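Local atomic coordinates of carboxylase (Deinococcus radiodurans, PDB entry 5H80), a protein that probably carries out the ATP-dependent carboxylation of biotin, as the biotin carboxylase domain of a single-chain bacterial carboxylase. Residues A38-V43 against Y111-E116; R84-Y89 against S415-A420; Q440-L445 against L463-D468; L457-A462 against E485-A490. All coordinates share one frame; numbering follows the deposited sequence.

Overall arrangement
The four contacts fall into two pairs, with some 28 to 31 Å between the centres of one pair and those of the other. Contacts 1 and 2 meet at Y89, whose ring packs on R40 and whose CB touches F113, while contacts 3 and 4 both draw on helix 457-465. Contact 1 is buried beside the parallel sheet of the N-terminal domain and is rich in polar bonds; contact 2, nearer the surface, joins that domain to the C-terminal one with tyrosines and a glutamine. Contacts 3 and 4 are helix packing made largely of alanine and leucine, with no direct hydrogen bond across either; contact 3 is mostly buried, whereas contact 4 is only partly buried, and a water bridges Q489 and A462 across it.

Contact 1 of 4, residues A38-V43 against Y111-E116; sequences ANRGEV and YGFLSE
Y111 lays one face of its ring on V43, with CG2 offset toward the rim and 3.2 Å from Y111 CZ, in a CH-pi contact. At the ring edge, Y111 OH donates to the syn side of E42 OE1 at 2.5 Å. E42 reaches it because CG sits between the backbone N and the carbonyl carbon (chi1 73°) and the chain bends again at chi2; K424 forms a salt bridge with the same carboxylate oxygen. N39 ND2 donates to Y111 O at 2.8 Å, from above the carbonyl plane, and also bonds P109 O. Both segments follow neighbouring strands, 34-37 and 106-108, of the parallel sheet of the biotin carboxylase N-terminal domain; the first enters helix 42-53 after the N-cap G41. F113 lies in a type II' turn, G112 to S115, and crosses N39 at about a right angle, F113 CD2 lying 3.4 Å from N39 OD1, which also accepts from R40 N. A leucine replacing N39 would probably leave Y111 O and R40 N without these partners. F113 CZ meets R40 CG at 3.9 Å, while the guanidinium pairs with D66. Water 1 donates to A38 O and accepts from L114 N.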
loop_
_atom_site.group_PDB
_atom_site.type_symbol
_atom_site.label_atom_id
_atom_site.label_comp_id
_atom_site.label_asym_id
_atom_site.label_seq_id
_atom_site.Cartn_x
_atom_site.Cartn_y
_atom_site.Cartn_z
ATOM N N ALA A 38 -12.684 -21.562 -5.934
ATOM C CA ALA A 38 -13.924 -21.699 -6.708
ATOM C C ALA A 38 -14.565 -20.334 -7.118
ATOM O O ALA A 38 -15.638 -19.989 -6.684
ATOM C CB ALA A 38 -14.951 -22.564 -5.975
ATOM N N ASN A 39 -13.841 -19.576 -7.931
ATOM C CA ASN A 39 -14.167 -18.226 -8.245
ATOM C C ASN A 39 -13.203 -17.729 -9.368
ATOM O O ASN A 39 -12.537 -18.562 -9.997
ATOM C CB ASN A 39 -14.106 -17.265 -7.003
ATOM C CG ASN A 39 -15.181 -16.191 -7.059
ATOM O OD1 ASN A 39 -15.310 -15.483 -8.037
ATOM N ND2 ASN A 39 -16.013 -16.087 -6.056
ATOM N N ARG A 40 -13.285 -16.446 -9.701
ATOM C CA ARG A 40 -12.504 -15.896 -10.804
ATOM C C ARG A 40 -12.246 -14.426 -10.644
ATOM O O ARG A 40 -12.796 -13.800 -9.723
ATOM C CB ARG A 40 -13.259 -16.248 -12.113
ATOM C CG ARG A 40 -14.709 -15.868 -12.085
ATOM C CD ARG A 40 -14.946 -14.452 -12.472
ATOM N NE ARG A 40 -14.271 -13.931 -13.720
ATOM C CZ ARG A 40 -14.163 -12.625 -14.040
ATOM N NH1 ARG A 40 -13.548 -12.204 -15.147
ATOM N NH2 ARG A 40 -14.710 -11.686 -13.251
ATOM N N GLY A 41 -11.424 -13.816 -11.514
ATOM C CA GLY A 41 -11.361 -12.377 -11.568
ATOM C C GLY A 41 -10.566 -11.860 -10.369
ATOM O O GLY A 41 -9.769 -12.658 -9.798
ATOM N N GLU A 42 -10.912 -10.643 -9.924
ATOM C CA GLU A 42 -10.091 -9.928 -8.909
ATOM C C GLU A 42 -10.038 -10.709 -7.559
ATOM O O GLU A 42 -8.937 -10.913 -6.989
ATOM C CB GLU A 42 -10.471 -8.481 -8.749
ATOM C CG GLU A 42 -11.765 -8.258 -8.038
ATOM C CD GLU A 42 -11.657 -8.302 -6.498
ATOM O OE1 GLU A 42 -12.708 -8.245 -5.899
ATOM O OE2 GLU A 42 -10.575 -8.543 -5.881
ATOM N N VAL A 43 -11.127 -11.356 -7.154
ATOM C CA VAL A 43 -11.115 -12.173 -5.947
ATOM C C VAL A 43 -10.223 -13.477 -5.982
ATOM O O VAL A 43 -9.617 -13.799 -4.907
ATOM C CB VAL A 43 -12.525 -12.421 -5.347
ATOM C CG1 VAL A 43 -13.309 -13.516 -6.027
ATOM C CG2 VAL A 43 -12.415 -12.641 -3.834
ATOM N N TYR A 111 -16.404 -14.535 -3.082
ATOM C CA TYR A 111 -17.730 -13.975 -2.838
ATOM C C TYR A 111 -18.459 -14.074 -4.155
ATOM O O TYR A 111 -17.843 -14.164 -5.284
ATOM C CB TYR A 111 -17.700 -12.531 -2.257
ATOM C CG TYR A 111 -16.484 -11.660 -2.677
ATOM C CD1 TYR A 111 -16.375 -11.181 -3.914
ATOM C CD2 TYR A 111 -15.519 -11.334 -1.779
ATOM C CE1 TYR A 111 -15.284 -10.388 -4.289
ATOM C CE2 TYR A 111 -14.443 -10.536 -2.112
ATOM C CZ TYR A 111 -14.354 -10.092 -3.395
ATOM O OH TYR A 111 -13.225 -9.378 -3.691
ATOM N N GLY A 112 -19.779 -14.112 -4.019
ATOM C CA GLY A 112 -20.620 -14.462 -5.129
ATOM C C GLY A 112 -20.535 -15.948 -5.351
ATOM O O GLY A 112 -19.963 -16.752 -4.485
ATOM N N PHE A 113 -21.007 -16.331 -6.561
ATOM C CA PHE A 113 -20.906 -17.767 -6.987
ATOM C C PHE A 113 -21.542 -18.641 -5.829
ATOM O O PHE A 113 -22.655 -18.323 -5.339
ATOM C CB PHE A 113 -19.442 -18.034 -7.428
ATOM C CG PHE A 113 -19.038 -17.253 -8.708
ATOM C CD1 PHE A 113 -19.285 -17.784 -9.990
ATOM C CD2 PHE A 113 -18.581 -15.934 -8.648
ATOM C CE1 PHE A 113 -19.017 -17.048 -11.147
ATOM C CE2 PHE A 113 -18.293 -15.196 -9.809
ATOM C CZ PHE A 113 -18.474 -15.775 -11.054
ATOM N N LEU A 114 -20.757 -19.532 -5.248
ATOM C CA LEU A 114 -21.269 -20.547 -4.296
ATOM C C LEU A 114 -20.902 -20.222 -2.863
ATOM O O LEU A 114 -21.057 -21.037 -1.961
ATOM C CB LEU A 114 -20.692 -21.915 -4.727
ATOM C CG LEU A 114 -21.113 -22.390 -6.121
ATOM C CD1 LEU A 114 -20.482 -23.722 -6.479
ATOM C CD2 LEU A 114 -22.627 -22.448 -6.304
ATOM N N SER A 115 -20.440 -18.971 -2.596
ATOM C CA SER A 115 -20.097 -18.626 -1.219
ATOM C C SER A 115 -21.189 -18.633 -0.157
ATOM O O SER A 115 -20.863 -18.663 0.999
ATOM C CB SER A 115 -19.397 -17.270 -1.107
ATOM O OG SER A 115 -20.150 -16.242 -1.719
ATOM N N GLU A 116 -22.468 -18.593 -0.542
ATOM C CA GLU A 116 -23.506 -18.608 0.400
ATOM C C GLU A 116 -24.325 -19.845 0.280
ATOM O O GLU A 116 -25.259 -19.974 0.992
ATOM C CB GLU A 116 -24.391 -17.360 0.146
ATOM C CG GLU A 116 -23.626 -16.063 0.453
ATOM C CD GLU A 116 -24.543 -14.844 0.482
ATOM O OE1 GLU A 116 -25.806 -14.965 0.307
ATOM O OE2 GLU A 116 -24.006 -13.739 0.713
HETATM O O HOH W 1 -17.931 -19.789 -5.015
#

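Contact 2 of 4, residues R84-Y89 against S415-A420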
loop_
_atom_site.group_PDB
_atom_site.type_symbol
_atom_site.label_atom_id
_atom_site.label_comp_id
_atom_site.label_asym_id
_atom_site.label_seq_id
_atom_site.Cartn_x
_atom_site.Cartn_y
_atom_site.Cartn_z
ATOM N N ARG A 84 -19.288 -23.543 -19.568
ATOM C CA ARG A 84 -19.113 -22.402 -20.468
ATOM C C ARG A 84 -18.996 -21.066 -19.744
ATOM O O ARG A 84 -17.956 -20.403 -19.810
ATOM C CB ARG A 84 -20.244 -22.345 -21.519
ATOM C CG ARG A 84 -20.000 -23.260 -22.736
ATOM C CD ARG A 84 -21.166 -23.212 -23.714
ATOM N NE ARG A 84 -21.127 -24.351 -24.638
ATOM C CZ ARG A 84 -22.186 -24.947 -25.198
ATOM N NH1 ARG A 84 -21.983 -25.976 -26.017
ATOM N NH2 ARG A 84 -23.439 -24.542 -24.961
ATOM N N GLY A 85 -20.052 -20.613 -19.121
ATOM C CA GLY A 85 -20.043 -19.176 -18.755
ATOM C C GLY A 85 -19.761 -18.980 -17.293
ATOM O O GLY A 85 -18.948 -19.712 -16.696
ATOM N N ALA A 86 -20.464 -18.014 -16.726
ATOM C CA ALA A 86 -20.692 -17.943 -15.281
ATOM C C ALA A 86 -21.125 -19.309 -14.771
ATOM O O ALA A 86 -20.486 -19.865 -13.891
ATOM C CB ALA A 86 -21.739 -16.880 -14.931
ATOM N N ALA A 87 -22.113 -19.922 -15.431
ATOM C CA ALA A 87 -22.492 -21.346 -15.199
ATOM C C ALA A 87 -21.360 -22.360 -14.863
ATOM O O ALA A 87 -21.561 -23.260 -14.093
ATOM C CB ALA A 87 -23.235 -21.896 -16.425
ATOM N N ALA A 88 -20.243 -22.245 -15.542
ATOM C CA ALA A 88 -19.111 -23.157 -15.373
ATOM C C ALA A 88 -18.580 -23.072 -13.944
ATOM O O ALA A 88 -18.177 -24.116 -13.368
ATOM C CB ALA A 88 -17.990 -22.781 -16.332
ATOM N N TYR A 89 -18.527 -21.835 -13.417
ATOM C CA TYR A 89 -18.061 -21.573 -12.006
ATOM C C TYR A 89 -19.101 -21.905 -10.927
ATOM O O TYR A 89 -18.733 -22.121 -9.778
ATOM C CB TYR A 89 -17.577 -20.114 -11.873
ATOM C CG TYR A 89 -16.415 -19.692 -12.787
ATOM C CD1 TYR A 89 -15.109 -19.775 -12.332
ATOM C CD2 TYR A 89 -16.617 -19.130 -14.001
ATOM C CE1 TYR A 89 -14.088 -19.453 -13.158
ATOM C CE2 TYR A 89 -15.564 -18.744 -14.821
ATOM C CZ TYR A 89 -14.281 -18.829 -14.301
ATOM O OH TYR A 89 -13.210 -18.488 -15.056
ATOM N N SER A 415 -15.436 -10.523 -20.694
ATOM C CA SER A 415 -16.597 -11.249 -21.189
ATOM C C SER A 415 -17.810 -10.707 -20.498
ATOM O O SER A 415 -17.797 -10.466 -19.249
ATOM C CB SER A 415 -16.450 -12.753 -20.895
ATOM O OG SER A 415 -17.721 -13.409 -20.944
ATOM N N PRO A 416 -18.909 -10.540 -21.260
ATOM C CA PRO A 416 -20.151 -10.123 -20.602
ATOM C C PRO A 416 -20.771 -11.171 -19.676
ATOM O O PRO A 416 -21.822 -10.918 -19.074
ATOM C CB PRO A 416 -21.099 -9.866 -21.782
ATOM C CG PRO A 416 -20.628 -10.780 -22.852
ATOM C CD PRO A 416 -19.112 -10.849 -22.697
ATOM N N GLN A 417 -20.186 -12.358 -19.546
ATOM C CA GLN A 417 -20.673 -13.320 -18.632
ATOM C C GLN A 417 -20.479 -12.908 -17.190
ATOM O O GLN A 417 -21.101 -13.452 -16.301
ATOM C CB GLN A 417 -19.937 -14.636 -18.827
ATOM C CG GLN A 417 -20.351 -15.364 -20.123
ATOM C CD GLN A 417 -21.687 -16.033 -19.925
ATOM O OE1 GLN A 417 -21.952 -16.623 -18.857
ATOM N NE2 GLN A 417 -22.565 -15.899 -20.904
ATOM N N TYR A 418 -19.613 -11.934 -16.959
ATOM C CA TYR A 418 -19.145 -11.639 -15.590
ATOM C C TYR A 418 -19.465 -10.169 -15.361
ATOM O O TYR A 418 -19.726 -9.387 -16.284
ATOM C CB TYR A 418 -17.642 -11.905 -15.390
ATOM C CG TYR A 418 -17.223 -13.255 -15.918
ATOM C CD1 TYR A 418 -17.772 -14.396 -15.347
ATOM C CD2 TYR A 418 -16.470 -13.383 -17.031
ATOM C CE1 TYR A 418 -17.490 -15.667 -15.872
ATOM C CE2 TYR A 418 -16.158 -14.664 -17.566
ATOM C CZ TYR A 418 -16.703 -15.795 -16.982
ATOM O OH TYR A 418 -16.483 -17.100 -17.466
ATOM N N ASP A 419 -19.428 -9.813 -14.096
ATOM C CA ASP A 419 -19.741 -8.467 -13.725
ATOM C C ASP A 419 -18.756 -7.458 -14.348
ATOM O O ASP A 419 -17.736 -7.858 -14.945
ATOM C CB ASP A 419 -19.883 -8.392 -12.218
ATOM C CG ASP A 419 -18.536 -8.390 -11.471
ATOM O OD1 ASP A 419 -17.488 -7.969 -12.047
ATOM O OD2 ASP A 419 -18.528 -8.855 -10.309
ATOM N N ALA A 420 -19.067 -6.166 -14.149
ATOM C CA ALA A 420 -18.401 -5.081 -14.879
ATOM C C ALA A 420 -17.138 -4.616 -14.155
ATOM O O ALA A 420 -16.426 -3.790 -14.718
ATOM C CB ALA A 420 -19.322 -3.874 -15.065
#
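The phenol end of Y418 overlaps the edge of the Y89 ring, Y418 OH lying near that ring's plane and 3.2 Å from Y89 CE2. The two side chains cross at about a right angle, with ring planes 82° apart and centroids separated by 5.8 Å. Both hydroxyls are anchored outside the pair: that of Y418 hydrogen-bonds D65 and that of Y89 bonds A63 N. A leucine at the Y418 position would probably leave D65 OD1 without the Y418 hydroxyl, take one of its two cation-pi partners from R40 and open a gap beside Y89. Q417 supplies the direct polar link, its OE1 accepting from A86 N at 2.9 Å with an N-H...O angle of 154°. To get there the chain doubles back, CG beside the backbone N (chi1 -72°) and a second bend at chi2. Q417 CB lies over the centre of one face of the Y418 ring. The same OE1 of Q417 comes within 3.2 Å of G85 CA; a CB on G85 would collide with it, so a residue without a side chain suits this spot. A86 CB rests 3.7 Å from Q417 O. Q417 and Y418 end a type I turn that starts at S415, and S415 OG accepts from Q417 N at 3.0 Å in an ST turn, besides bonding D65. The contact thus joins the short, weakly bonded helix 86-89 of the N-terminal domain to the loop between strands 402-406 and 421-429 of the C-terminal domain.

Contact 3 of 4, residues Q440-L445 against L463-D468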
loop_
_atom_site.group_PDB
_atom_site.type_symbol
_atom_site.label_atom_id
_atom_site.label_comp_id
_atom_site.label_asym_id
_atom_site.label_seq_id
_atom_site.Cartn_x
_atom_site.Cartn_y
_atom_site.Cartn_z
ATOM N N GLN A 440 -7.143 13.037 -2.635
ATOM C CA GLN A 440 -6.162 11.976 -2.913
ATOM C C GLN A 440 -6.708 10.898 -3.802
ATOM O O GLN A 440 -6.056 10.433 -4.725
ATOM C CB GLN A 440 -5.681 11.408 -1.617
ATOM C CG GLN A 440 -4.492 10.471 -1.697
ATOM C CD GLN A 440 -4.080 9.932 -0.297
ATOM O OE1 GLN A 440 -4.164 10.661 0.709
ATOM N NE2 GLN A 440 -3.631 8.666 -0.231
ATOM N N ALA A 441 -7.948 10.480 -3.505
ATOM C CA ALA A 441 -8.583 9.470 -4.333
ATOM C C ALA A 441 -8.876 9.926 -5.772
ATOM O O ALA A 441 -8.561 9.165 -6.719
ATOM C CB ALA A 441 -9.825 8.998 -3.702
ATOM N N ALA A 442 -9.334 11.206 -5.922
ATOM C CA ALA A 442 -9.541 11.771 -7.247
ATOM C C ALA A 442 -8.236 11.827 -8.038
ATOM O O ALA A 442 -8.161 11.421 -9.203
ATOM C CB ALA A 442 -10.218 13.121 -7.160
ATOM N N THR A 443 -7.147 12.245 -7.388
ATOM C CA THR A 443 -5.839 12.213 -8.054
ATOM C C THR A 443 -5.403 10.827 -8.543
ATOM O O THR A 443 -5.008 10.630 -9.729
ATOM C CB THR A 443 -4.814 12.916 -7.206
ATOM O OG1 THR A 443 -5.287 14.253 -6.953
ATOM C CG2 THR A 443 -3.490 12.862 -7.852
ATOM N N ALA A 444 -5.551 9.825 -7.675
ATOM C CA ALA A 444 -5.219 8.495 -8.041
ATOM C C ALA A 444 -6.064 7.978 -9.199
ATOM O O ALA A 444 -5.523 7.461 -10.182
ATOM C CB ALA A 444 -5.354 7.584 -6.812
ATOM N N LEU A 445 -7.368 8.204 -9.197
ATOM C CA LEU A 445 -8.130 7.891 -10.304
ATOM C C LEU A 445 -7.762 8.579 -11.608
ATOM O O LEU A 445 -7.808 7.956 -12.680
ATOM C CB LEU A 445 -9.590 8.068 -9.992
ATOM C CG LEU A 445 -10.116 7.063 -9.013
ATOM C CD1 LEU A 445 -11.616 7.380 -8.988
ATOM C CD2 LEU A 445 -9.767 5.626 -9.427
ATOM N N LEU A 463 -18.258 12.152 -8.439
ATOM C CA LEU A 463 -18.662 11.737 -7.088
ATOM C C LEU A 463 -17.729 12.315 -6.068
ATOM O O LEU A 463 -18.146 12.968 -5.114
ATOM C CB LEU A 463 -18.799 10.184 -6.911
ATOM C CG LEU A 463 -19.962 9.465 -7.610
ATOM C CD1 LEU A 463 -19.822 7.982 -7.414
ATOM C CD2 LEU A 463 -21.326 9.964 -7.122
ATOM N N LEU A 464 -16.449 12.119 -6.291
ATOM C CA LEU A 464 -15.475 12.523 -5.316
ATOM C C LEU A 464 -15.324 14.042 -5.094
ATOM O O LEU A 464 -14.920 14.374 -3.969
ATOM C CB LEU A 464 -14.111 11.927 -5.620
ATOM C CG LEU A 464 -14.014 10.395 -5.543
ATOM C CD1 LEU A 464 -12.849 10.031 -6.390
ATOM C CD2 LEU A 464 -13.953 9.874 -4.077
ATOM N N HIS A 465 -15.697 14.832 -6.079
ATOM C CA HIS A 465 -15.724 16.330 -6.004
ATOM C C HIS A 465 -17.045 16.911 -5.546
ATOM O O HIS A 465 -17.109 18.136 -5.299
ATOM C CB HIS A 465 -15.360 16.898 -7.378
ATOM C CG HIS A 465 -13.929 16.697 -7.744
ATOM N ND1 HIS A 465 -13.504 15.624 -8.461
ATOM C CD2 HIS A 465 -12.842 17.475 -7.550
ATOM C CE1 HIS A 465 -12.214 15.727 -8.699
ATOM N NE2 HIS A 465 -11.785 16.843 -8.151
ATOM N N HIS A 466 -18.106 16.103 -5.433
ATOM C CA HIS A 466 -19.385 16.629 -5.078
ATOM C C HIS A 466 -19.403 17.070 -3.580
ATOM O O HIS A 466 -18.957 16.360 -2.698
ATOM C CB HIS A 466 -20.496 15.628 -5.439
ATOM C CG HIS A 466 -21.871 16.237 -5.410
ATOM N ND1 HIS A 466 -22.547 16.546 -4.253
ATOM C CD2 HIS A 466 -22.696 16.584 -6.419
ATOM C CE1 HIS A 466 -23.717 17.080 -4.550
ATOM N NE2 HIS A 466 -23.824 17.110 -5.870
ATOM N N PRO A 467 -19.809 18.312 -3.327
ATOM C CA PRO A 467 -19.953 18.822 -1.975
ATOM C C PRO A 467 -20.656 17.937 -0.993
ATOM O O PRO A 467 -20.406 17.952 0.207
ATOM C CB PRO A 467 -20.773 20.123 -2.207
ATOM C CG PRO A 467 -20.600 20.477 -3.606
ATOM C CD PRO A 467 -20.331 19.200 -4.362
ATOM N N ASP A 468 -21.764 17.318 -1.443
ATOM C CA ASP A 468 -22.460 16.491 -0.550
ATOM C C ASP A 468 -21.591 15.250 -0.131
ATOM O O ASP A 468 -21.662 14.851 0.977
ATOM C CB ASP A 468 -23.799 15.935 -1.111
ATOM C CG ASP A 468 -24.834 17.015 -1.426
ATOM O OD1 ASP A 468 -24.712 18.178 -0.978
ATOM O OD2 ASP A 468 -25.805 16.622 -2.124
#
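L445 N donates to A441 O at 2.9 Å, a helical bond that links two of the residues meeting L464. This is apolar helix-to-helix packing in the biotin carboxylase C-terminal domain, between helix 434-446 and the end of helix 457-465. L464 CD1 does most of the touching: it sits 3.7 Å from A442 N, borders A441 CB and meets L445 CD1 at 3.9 Å. L464 crosses L445 at about a right angle. The small A441 and A442 let the leucine methyl come up to the helix backbone. H465 adds an outer margin, CE1 touching A442 CB at 3.6 Å; its ND1 bonds Q461 O, and its ring stacks on Y493. Beneath, L445 rests on V425 and L464 on L267, so both helices lie on strands of one antiparallel sheet. The segment 463-468 then turns at H466, the N-cap of helix 467-471. NE2 of H466 bonds E485, and W478 meets its ring edge-to-face, which would steady the imidazole. P467 CD covers a face of that ring, and in a capping bond H466 ND1 accepts from D468 N at 3.0 Å, with the donor tilted 19° out of the ring plane.

Contact 4 of 4, residues L457-A462 against E485-A490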
loop_
_atom_site.group_PDB
_atom_site.type_symbol
_atom_site.label_atom_id
_atom_site.label_comp_id
_atom_site.label_asym_id
_atom_site.label_seq_id
_atom_site.Cartn_x
_atom_site.Cartn_y
_atom_site.Cartn_z
ATOM N N LEU A 457 -14.586 5.878 -14.799
ATOM C CA LEU A 457 -13.618 6.762 -14.160
ATOM C C LEU A 457 -14.013 8.235 -14.049
ATOM O O LEU A 457 -13.859 8.845 -12.975
ATOM C CB LEU A 457 -12.229 6.631 -14.724
ATOM C CG LEU A 457 -11.463 5.351 -14.458
ATOM C CD1 LEU A 457 -10.433 5.228 -15.530
ATOM C CD2 LEU A 457 -10.758 5.378 -13.087
ATOM N N ALA A 458 -14.619 8.792 -15.080
ATOM C CA ALA A 458 -15.172 10.193 -14.950
ATOM C C ALA A 458 -16.281 10.335 -13.970
ATOM O O ALA A 458 -16.365 11.330 -13.268
ATOM C CB ALA A 458 -15.619 10.755 -16.324
ATOM N N PHE A 459 -17.196 9.373 -13.951
ATOM C CA PHE A 459 -18.260 9.394 -12.998
ATOM C C PHE A 459 -17.819 9.348 -11.504
ATOM O O PHE A 459 -18.309 10.123 -10.699
ATOM C CB PHE A 459 -19.215 8.343 -13.339
ATOM C CG PHE A 459 -20.472 8.403 -12.544
ATOM C CD1 PHE A 459 -21.509 9.263 -12.945
ATOM C CD2 PHE A 459 -20.672 7.624 -11.444
ATOM C CE1 PHE A 459 -22.690 9.347 -12.232
ATOM C CE2 PHE A 459 -21.830 7.749 -10.727
ATOM C CZ PHE A 459 -22.851 8.562 -11.105
ATOM N N LEU A 460 -16.793 8.517 -11.244
ATOM C CA LEU A 460 -16.099 8.379 -9.925
ATOM C C LEU A 460 -15.499 9.696 -9.533
ATOM O O LEU A 460 -15.732 10.093 -8.397
ATOM C CB LEU A 460 -15.010 7.274 -10.000
ATOM C CG LEU A 460 -15.633 5.837 -9.940
ATOM C CD1 LEU A 460 -14.596 4.727 -10.153
ATOM C CD2 LEU A 460 -16.562 5.468 -8.821
ATOM N N GLN A 461 -14.838 10.407 -10.466
ATOM C CA GLN A 461 -14.312 11.717 -10.205
ATOM C C GLN A 461 -15.429 12.743 -9.924
ATOM O O GLN A 461 -15.296 13.532 -8.952
ATOM C CB GLN A 461 -13.292 12.110 -11.277
ATOM C CG GLN A 461 -11.940 11.442 -11.019
ATOM C CD GLN A 461 -11.081 11.394 -12.232
ATOM O OE1 GLN A 461 -11.173 10.466 -13.085
ATOM N NE2 GLN A 461 -10.265 12.394 -12.367
ATOM N N ALA A 462 -16.584 12.680 -10.592
ATOM C CA ALA A 462 -17.628 13.646 -10.264
ATOM C C ALA A 462 -18.150 13.439 -8.832
ATOM O O ALA A 462 -18.486 14.394 -8.063
ATOM C CB ALA A 462 -18.758 13.591 -11.275
ATOM N N GLU A 485 -27.603 15.147 -12.868
ATOM C CA GLU A 485 -26.606 16.198 -12.545
ATOM C C GLU A 485 -25.182 15.635 -12.478
ATOM O O GLU A 485 -24.183 16.227 -13.000
ATOM C CB GLU A 485 -27.023 16.978 -11.266
ATOM C CG GLU A 485 -26.404 16.585 -9.899
ATOM C CD GLU A 485 -26.820 17.508 -8.716
ATOM O OE1 GLU A 485 -28.061 17.635 -8.556
ATOM O OE2 GLU A 485 -25.943 18.106 -7.957
ATOM N N LEU A 486 -25.080 14.448 -11.893
ATOM C CA LEU A 486 -23.809 13.766 -11.737
ATOM C C LEU A 486 -23.220 13.310 -13.078
ATOM O O LEU A 486 -22.014 13.453 -13.311
ATOM C CB LEU A 486 -23.962 12.585 -10.768
ATOM C CG LEU A 486 -23.975 12.914 -9.267
ATOM C CD1 LEU A 486 -24.535 11.752 -8.405
ATOM C CD2 LEU A 486 -22.545 13.316 -8.825
ATOM N N VAL A 487 -24.083 12.850 -13.976
ATOM C CA VAL A 487 -23.630 12.474 -15.312
ATOM C C VAL A 487 -23.162 13.671 -16.076
ATOM O O VAL A 487 -22.133 13.567 -16.694
ATOM C CB VAL A 487 -24.610 11.571 -16.142
ATOM C CG1 VAL A 487 -24.723 10.197 -15.511
ATOM C CG2 VAL A 487 -25.973 12.180 -16.356
ATOM N N THR A 488 -23.848 14.808 -15.942
ATOM C CA THR A 488 -23.381 16.110 -16.524
ATOM C C THR A 488 -22.003 16.475 -16.021
ATOM O O THR A 488 -21.059 16.664 -16.815
ATOM C CB THR A 488 -24.408 17.251 -16.299
ATOM O OG1 THR A 488 -25.692 16.879 -16.869
ATOM C CG2 THR A 488 -23.884 18.659 -16.856
ATOM N N GLN A 489 -21.829 16.427 -14.701
ATOM C CA GLN A 489 -20.586 16.818 -14.035
ATOM C C GLN A 489 -19.417 15.968 -14.452
ATOM O O GLN A 489 -18.255 16.443 -14.531
ATOM C CB GLN A 489 -20.802 16.751 -12.533
ATOM C CG GLN A 489 -21.678 17.920 -12.014
ATOM C CD GLN A 489 -22.390 17.607 -10.708
ATOM O OE1 GLN A 489 -21.848 16.916 -9.852
ATOM N NE2 GLN A 489 -23.629 18.110 -10.555
ATOM N N ALA A 490 -19.695 14.684 -14.680
ATOM C CA ALA A 490 -18.641 13.722 -15.094
ATOM C C ALA A 490 -17.989 14.103 -16.436
ATOM O O ALA A 490 -16.855 13.742 -16.654
ATOM C CB ALA A 490 -19.206 12.334 -15.186
HETATM O O HOH W 2 -19.208 16.767 -8.865
#
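Helix segments 457-462 and 485-490 cross steeply, their axes 8.2 Å apart at closest approach and their N-to-C directions 110° apart. Here, in an alanine-lined helix crossing at the C-terminal part of the chain, the backbones come near enough for the CA atoms of F459 and A490 to lie 4.8 Å apart. A458, A462 and A490 form the middle of it. A458 CB meets A490 O at 3.2 Å, A490 CB lies against the backbone of A458 and F459, and A462 CB sits 3.7 Å from A490 N. Methyl groups therefore touch main chain as well as one another. F459 flanks this centre: with CG anti to the backbone N (chi1 -171°), the ring reaches along the second helix, and its CE1 meets L486 CB at 3.8 Å and V487 CG1 at 4.0 Å. R261 makes a cation-pi contact with this ring, while L479 from helix 478-481 touches both F459 and L486. On the far flank Q489 CB packs on A462 CB, and the chain beyond CG is extended. Its NE2 makes a weak bond to E485 OE2. Its other amide atom is tied to the first helix by water 2, which donates to Q489 OE1 at 2.8 Å and to A462 O at 2.6 Å.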